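Local coordinates for designed protein (Trypanosoma brucei, PDB 6IEV) that adopts a thioredoxin fold as a designed model for studying stability at high temperature, and probably carries out no thiol-disulfide exchange, at the interface of chains A and B and the interface of chains C and A. Coordinates in Å, arbitrary orientation; residue numbers count along the deposited sequence, not the author numbering. Chains: chain A/B/C, Designed protein.

Contact 1: the interface of chains A and B. Residues chain A 63, 66, 116, 120; chain B 23-26, 30.
The backbone of B:His23 and B:Val24 runs extended as the short strand 23-24 and presents the carbonyl O of B:Val24 to the guanidinium of A:Arg116. Both terminal nitrogens grip that one oxygen end-on: NH1 of A:Arg116 lies 2.9 Å from O of B:Val24, nearly in line with the carbonyl bond, and NH2 of A:Arg116 reaches the same O at 3.0 Å on a lone pair. The oxygen lies close to the guanidinium plane. A bend in the arginine chain (chi2 74°) swings the group outward from helix 112-123, toward A:Asp120 and the strand of chain B. The guanidinium is sandwiched: CG2 of A:Val66 covers one face, and the B:His23 ring lies against the other, 9° from parallel and offset, with CE1 of B:His23 3.5 Å from CZ of A:Arg116. From its own chain, OD2 of A:Asp120 forms a salt bridge and a strongly bent hydrogen bond with NE of A:Arg116 at 2.8 Å, well out of the guanidinium plane.

B:Glu30 organises the receiving side. Its OE1 takes NE2 of B:His23 at 2.7 Å in the ring plane, fixing the imidazole's turn, while its OE2 holds the backbone N of B:Met26; OE1 of B:Glu30 also forms a looser salt bridge to NH1 of A:Arg116 at 3.3 Å. Beside this polar cluster, CG1 of A:Val66 rests on CA of B:Met26 at 3.6 Å and also meets CG1 of B:Val24. The thioether SD of B:Met26 reaches CB of A:Leu63 at 3.8 Å.

Thus the face of helix 112-123 and the end of helix 51-65 in chain A receive the first strand of chain B and the loop leading to its helix 28-35.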
loop_
_atom_site.group_PDB
_atom_site.type_symbol
_atom_site.label_atom_id
_atom_site.label_comp_id
_atom_site.label_asym_id
_atom_site.label_seq_id
_atom_site.Cartn_x
_atom_site.Cartn_y
_atom_site.Cartn_z
ATOM N N LEU A 63 12.051 -0.700 -1.593
ATOM C CA LEU A 63 11.336 -1.699 -2.388
ATOM C C LEU A 63 12.284 -2.542 -3.229
ATOM O O LEU A 63 11.992 -3.712 -3.508
ATOM C CB LEU A 63 10.301 -1.028 -3.292
ATOM C CG LEU A 63 9.576 -1.896 -4.342
ATOM C CD1 LEU A 63 8.121 -1.507 -4.444
ATOM C CD2 LEU A 63 10.221 -1.771 -5.712
ATOM N N VAL A 66 13.662 -6.049 -1.716
ATOM C CA VAL A 66 12.877 -7.276 -1.757
ATOM C C VAL A 66 12.784 -7.854 -3.164
ATOM O O VAL A 66 12.157 -8.906 -3.347
ATOM C CB VAL A 66 11.466 -7.052 -1.172
ATOM C CG1 VAL A 66 11.572 -6.368 0.195
ATOM C CG2 VAL A 66 10.608 -6.261 -2.130
ATOM N N ARG A 116 4.244 -1.885 -5.519
ATOM C CA ARG A 116 4.664 -3.204 -5.035
ATOM C C ARG A 116 3.743 -4.298 -5.553
ATOM O O ARG A 116 4.201 -5.333 -6.050
ATOM C CB ARG A 116 4.695 -3.233 -3.509
ATOM C CG ARG A 116 4.890 -4.632 -2.919
ATOM C CD ARG A 116 6.327 -5.126 -3.073
ATOM N NE ARG A 116 6.415 -6.532 -2.698
ATOM C CZ ARG A 116 6.557 -6.976 -1.451
ATOM N NH1 ARG A 116 6.648 -6.124 -0.432
ATOM N NH2 ARG A 116 6.611 -8.284 -1.232
ATOM N N ASP A 120 4.763 -7.499 -7.899
ATOM C CA ASP A 120 4.552 -8.887 -7.492
ATOM C C ASP A 120 3.724 -9.652 -8.524
ATOM O O ASP A 120 4.013 -10.815 -8.822
ATOM C CB ASP A 120 3.871 -8.929 -6.122
ATOM C CG ASP A 120 4.858 -8.844 -4.974
ATOM O OD1 ASP A 120 5.954 -9.436 -5.095
ATOM O OD2 ASP A 120 4.546 -8.190 -3.954
ATOM N N HIS B 23 4.450 -13.098 2.936
ATOM C CA HIS B 23 4.657 -11.854 2.206
ATOM C C HIS B 23 5.887 -11.141 2.760
ATOM O O HIS B 23 5.954 -10.837 3.955
ATOM C CB HIS B 23 3.401 -10.978 2.318
ATOM C CG HIS B 23 3.545 -9.608 1.720
ATOM N ND1 HIS B 23 3.549 -9.380 0.360
ATOM C CD2 HIS B 23 3.696 -8.394 2.305
ATOM C CE1 HIS B 23 3.690 -8.084 0.134
ATOM N NE2 HIS B 23 3.782 -7.464 1.297
ATOM N N VAL B 24 6.848 -10.854 1.881
ATOM C CA VAL B 24 8.117 -10.237 2.270
ATOM C C VAL B 24 7.923 -8.745 2.503
ATOM O O VAL B 24 7.423 -8.023 1.629
ATOM C CB VAL B 24 9.197 -10.484 1.205
ATOM C CG1 VAL B 24 10.466 -9.712 1.555
ATOM C CG2 VAL B 24 9.508 -11.972 1.071
ATOM N N ILE B 25 8.338 -8.270 3.674
ATOM C CA ILE B 25 8.115 -6.879 4.065
ATOM C C ILE B 25 9.282 -6.032 3.576
ATOM O O ILE B 25 10.458 -6.371 3.803
ATOM C CB ILE B 25 7.945 -6.763 5.587
ATOM C CG1 ILE B 25 6.584 -7.315 5.993
ATOM C CG2 ILE B 25 8.089 -5.313 6.034
ATOM C CD1 ILE B 25 5.419 -6.520 5.411
ATOM N N MET B 26 8.961 -4.908 2.931
ATOM C CA MET B 26 9.991 -4.017 2.410
ATOM C C MET B 26 10.362 -2.885 3.359
ATOM O O MET B 26 11.352 -2.193 3.105
ATOM C CB MET B 26 9.560 -3.430 1.067
ATOM C CG MET B 26 8.351 -2.500 1.137
ATOM S SD MET B 26 7.810 -1.989 -0.519
ATOM C CE MET B 26 6.295 -1.078 -0.141
ATOM N N GLU B 30 5.424 -0.392 5.437
ATOM C CA GLU B 30 4.546 -1.436 4.927
ATOM C C GLU B 30 4.081 -2.339 6.064
ATOM O O GLU B 30 2.913 -2.728 6.115
ATOM C CB GLU B 30 5.256 -2.264 3.847
ATOM C CG GLU B 30 4.339 -3.370 3.296
ATOM C CD GLU B 30 5.013 -4.277 2.272
ATOM O OE1 GLU B 30 4.293 -4.862 1.427
ATOM O OE2 GLU B 30 6.256 -4.424 2.328
#

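Contact 2: the interface of chains C and A. Residues chain C 120, 123-124; chain A 92, 109-110.
The pyrrolidine ring of A:Pro110 meets chain C with its CG-CD rim rather than with a broad face. Along this rim, CG of A:Pro110 lies 3.8 Å from CB of C:Leu123, which approaches obliquely from beyond the ring. C:Asp120 meets the proline through its main-chain O, which lies 3.7 Å from CD of A:Pro110, close to the mean plane of the ring.

C:Leu123 likewise uses the base of its side chain. With CG anti to the carbonyl carbon (chi1 -59°), the isobutyl branch points away from the proline and leaves CB to face the ring. The methyl of C:Ala124 completes the patch: CB sits 3.6 Å from the backbone O of A:Val92 and 3.9 Å from CA of A:Gly109. That CA, with no side chain beyond it, also comes within 3.7 Å of O of C:Asp120. A:Gly109 has a positive phi (105°), and its bare alpha carbon may allow the helix end of chain C to come close to this loop.

The last turn of helix 112-123 in chain C and the residue after it lie on the loop leading into the same helix of chain A, beside strand 91-92. Among these residues the touching is by carbon against carbon or carbonyl oxygen, and the patch is small (88 Å² hidden in all). It may be a lattice contact that joins copies in the crystal rather than an association needed for the fold.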
loop_
_atom_site.group_PDB
_atom_site.type_symbol
_atom_site.label_atom_id
_atom_site.label_comp_id
_atom_site.label_asym_id
_atom_site.label_seq_id
_atom_site.Cartn_x
_atom_site.Cartn_y
_atom_site.Cartn_z
ATOM N N ASP C 120 -4.863 8.699 -6.301
ATOM C CA ASP C 120 -3.418 8.864 -6.467
ATOM C C ASP C 120 -3.102 10.126 -7.263
ATOM O O ASP C 120 -2.187 10.886 -6.914
ATOM C CB ASP C 120 -2.827 7.634 -7.163
ATOM C CG ASP C 120 -2.650 6.455 -6.226
ATOM O OD1 ASP C 120 -2.496 6.680 -5.006
ATOM O OD2 ASP C 120 -2.646 5.306 -6.717
ATOM N N LEU C 123 -3.439 13.135 -5.073
ATOM C CA LEU C 123 -2.295 13.318 -4.181
ATOM C C LEU C 123 -1.036 13.721 -4.930
ATOM O O LEU C 123 -0.119 14.261 -4.313
ATOM C CB LEU C 123 -1.993 12.025 -3.421
ATOM C CG LEU C 123 -3.135 11.500 -2.554
ATOM C CD1 LEU C 123 -2.746 10.180 -1.912
ATOM C CD2 LEU C 123 -3.472 12.549 -1.512
ATOM N N ALA C 124 -1.010 13.560 -6.247
ATOM C CA ALA C 124 0.166 13.914 -7.021
ATOM C C ALA C 124 0.230 15.422 -7.235
ATOM O O ALA C 124 -0.706 16.158 -6.933
ATOM C CB ALA C 124 0.144 13.182 -8.363
ATOM N N VAL A 92 3.837 14.177 -10.904
ATOM C CA VAL A 92 4.914 13.546 -10.158
ATOM C C VAL A 92 4.437 13.303 -8.732
ATOM O O VAL A 92 3.590 14.049 -8.229
ATOM C CB VAL A 92 6.176 14.414 -10.192
ATOM C CG1 VAL A 92 6.631 14.581 -11.619
ATOM C CG2 VAL A 92 5.871 15.762 -9.589
ATOM N N GLY A 109 1.255 8.921 -9.307
ATOM C CA GLY A 109 1.006 9.372 -7.957
ATOM C C GLY A 109 1.806 8.604 -6.922
ATOM O O GLY A 109 2.395 7.555 -7.204
ATOM N N PRO A 110 1.799 9.078 -5.667
ATOM C CA PRO A 110 2.642 8.543 -4.608
ATOM C C PRO A 110 2.124 7.280 -3.910
ATOM O O PRO A 110 1.947 7.254 -2.696
ATOM C CB PRO A 110 2.749 9.705 -3.620
ATOM C CG PRO A 110 1.499 10.492 -3.824
ATOM C CD PRO A 110 1.051 10.281 -5.245
#

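The C-alpha centres of contact 1 and contact 2 lie about 20 Å apart. Chain A belongs to both, meeting chain B in contact 1 and chain C in contact 2 through different residues. Helix 112-123 is the common element: chain A offers its face in contact 1 and the loop preceding it in contact 2, where chain C brings the helix's far end. Asp120 appears in both, by its carboxylate in contact 1 and by its main chain in contact 2. Unlike surfaces meet in each, without an exact two-fold; the structure alone does not show whether the copies associate in solution or only in the crystal.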